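Local coordinates for protein cytosine-specific methyltransferase (Escherichia coli O157:H7 EDL933, PDB 3G7U) that probably methylates cytosine in DNA at carbon 5, using S-adenosyl-L-methionine as the methyl donor, at residues 168-173 / 361-366. Residues are numbered along the deposited sequence; the frame is centred on the assembly and turned at random.
Sequences IGVKKS and KGLYNL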
loop_
_atom_site.group_PDB
_atom_site.type_symbol
_atom_site.label_atom_id
_atom_site.label_comp_id
_atom_site.label_asym_id
_atom_site.label_seq_id
_atom_site.Cartn_x
_atom_site.Cartn_y
_atom_site.Cartn_z
ATOM N N ILE A 168 12.199 10.542 4.213
ATOM C CA ILE A 168 12.865 9.658 5.196
ATOM C C ILE A 168 13.782 10.510 6.088
ATOM O O ILE A 168 14.428 11.444 5.608
ATOM C CB ILE A 168 13.654 8.524 4.506
ATOM C CG1 ILE A 168 12.704 7.573 3.785
ATOM C CG2 ILE A 168 14.511 7.718 5.519
ATOM C CD1 ILE A 168 13.378 6.725 2.725
ATOM N N GLY A 169 13.813 10.220 7.393
ATOM C CA GLY A 169 14.734 10.948 8.275
ATOM C C GLY A 169 15.345 9.902 9.164
ATOM O O GLY A 169 14.712 8.898 9.455
ATOM N N VAL A 170 16.595 10.105 9.574
ATOM C CA VAL A 170 17.251 9.144 10.448
ATOM C C VAL A 170 17.903 9.915 11.579
ATOM O O VAL A 170 18.360 11.026 11.397
ATOM C CB VAL A 170 18.309 8.245 9.754
ATOM C CG1 VAL A 170 17.662 7.227 8.798
ATOM C CG2 VAL A 170 19.395 9.073 9.083
ATOM N N LYS A 171 17.858 9.339 12.772
ATOM C CA LYS A 171 18.327 10.042 13.964
ATOM C C LYS A 171 19.809 10.359 13.777
ATOM O O LYS A 171 20.606 9.459 13.410
ATOM C CB LYS A 171 18.134 9.144 15.190
ATOM C CG LYS A 171 17.531 9.838 16.381
ATOM C CD LYS A 171 17.464 8.823 17.511
ATOM C CE LYS A 171 16.625 9.320 18.672
ATOM N NZ LYS A 171 16.930 10.743 19.047
ATOM N N LYS A 172 20.136 11.622 13.986
ATOM C CA LYS A 172 21.525 12.117 13.910
ATOM C C LYS A 172 22.501 11.320 14.773
ATOM O O LYS A 172 23.619 11.005 14.338
ATOM C CB LYS A 172 21.583 13.577 14.285
ATOM C CG LYS A 172 21.325 14.458 13.140
ATOM C CD LYS A 172 21.070 15.837 13.611
ATOM C CE LYS A 172 20.972 16.744 12.429
ATOM N NZ LYS A 172 20.490 18.040 12.910
ATOM N N SER A 173 22.046 10.950 15.964
ATOM C CA SER A 173 22.822 10.151 16.917
ATOM C C SER A 173 23.353 8.844 16.341
ATOM O O SER A 173 24.311 8.270 16.862
ATOM C CB SER A 173 21.980 9.885 18.175
ATOM O OG SER A 173 21.219 8.690 18.071
ATOM N N LYS A 361 13.390 -2.108 3.255
ATOM C CA LYS A 361 14.509 -3.075 3.442
ATOM C C LYS A 361 15.857 -2.340 3.462
ATOM O O LYS A 361 16.775 -2.751 4.177
ATOM C CB LYS A 361 14.517 -4.203 2.372
ATOM C CG LYS A 361 15.552 -5.356 2.612
ATOM C CD LYS A 361 15.294 -6.054 3.952
ATOM C CE LYS A 361 16.128 -7.314 4.232
ATOM N NZ LYS A 361 15.661 -7.914 5.568
ATOM N N GLY A 362 15.941 -1.253 2.704
ATOM C CA GLY A 362 17.095 -0.368 2.700
ATOM C C GLY A 362 17.336 0.185 4.091
ATOM O O GLY A 362 18.459 0.128 4.598
ATOM N N LEU A 363 16.278 0.684 4.726
ATOM C CA LEU A 363 16.359 1.185 6.095
ATOM C C LEU A 363 16.682 0.093 7.104
ATOM O O LEU A 363 17.448 0.345 8.024
ATOM C CB LEU A 363 15.076 1.913 6.509
ATOM C CG LEU A 363 14.934 3.290 5.886
ATOM C CD1 LEU A 363 13.482 3.695 5.713
ATOM C CD2 LEU A 363 15.701 4.287 6.739
ATOM N N TYR A 364 16.104 -1.099 6.948
ATOM C CA TYR A 364 16.348 -2.200 7.880
ATOM C C TYR A 364 17.823 -2.571 7.825
ATOM O O TYR A 364 18.462 -2.758 8.864
ATOM C CB TYR A 364 15.521 -3.422 7.514
ATOM C CG TYR A 364 15.676 -4.595 8.468
ATOM C CD1 TYR A 364 14.907 -4.682 9.639
ATOM C CD2 TYR A 364 16.564 -5.637 8.183
ATOM C CE1 TYR A 364 15.046 -5.782 10.514
ATOM C CE2 TYR A 364 16.712 -6.730 9.041
ATOM C CZ TYR A 364 15.949 -6.797 10.194
ATOM O OH TYR A 364 16.099 -7.884 11.027
ATOM N N ASN A 365 18.344 -2.687 6.605
ATOM C CA ASN A 365 19.756 -3.012 6.405
ATOM C C ASN A 365 20.706 -2.003 7.035
ATOM O O ASN A 365 21.688 -2.404 7.669
ATOM C CB ASN A 365 20.063 -3.222 4.934
ATOM C CG ASN A 365 19.501 -4.534 4.414
ATOM O OD1 ASN A 365 19.188 -5.444 5.187
ATOM N ND2 ASN A 365 19.357 -4.629 3.101
ATOM N N LEU A 366 20.389 -0.720 6.888
ATOM C CA LEU A 366 21.131 0.366 7.544
ATOM C C LEU A 366 21.182 0.210 9.064
ATOM O O LEU A 366 22.210 0.456 9.694
ATOM C CB LEU A 366 20.513 1.728 7.225
ATOM C CG LEU A 366 21.015 2.573 6.052
ATOM C CD1 LEU A 366 21.342 1.735 4.847
ATOM C CD2 LEU A 366 20.002 3.654 5.707
#
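Leu363 meets Ile168 and Val170 where the C-terminal helix 353-367 lies on one face of the large mixed sheet. The contact is entirely apolar and small, burying 120 Å² in total. The methyls of Leu363 and Ile168 reach toward each other, tip to tip. Ile168 CG2 is 3.8 Å from Leu363 CD2 and 4.2 Å from Leu363 CD1, so one isoleucine methyl faces the leucine fork. A chi1 of -66° sets Ile168 CG1 beside the backbone N, which leaves CG2 anti to that N and facing the leucine. Val170 comes to the same leucine at a slant. It has two conformers; in the one described here its CG1 lies 4.1 Å from Leu363 CD2, so this second contact is less certain. The CA atoms of Val170 and Leu363, 9.1 Å apart, are the nearest such pair.

Strand alternation puts Ile168 and Val170 on the helix side. The strand is held within the sheet by backbone hydrogen bonds, Ile168 with Leu146, Gly169 with Phe115 and Val170 with Asp144. Phe114 and Leu116 of the adjacent strand 114-119 also touch Leu363. Ile178, in a loop, touches both Val170 and Leu366.

The arrangement belongs to the Rossmann-like core of class I methyltransferases, with the helix packed on a strand of its antiparallel end. It lies away from the predicted catalytic Cys81. With all three touching residues buried and only methyl groups meeting, cohesion here comes from dispersion and the exclusion of water, with little directional constraint.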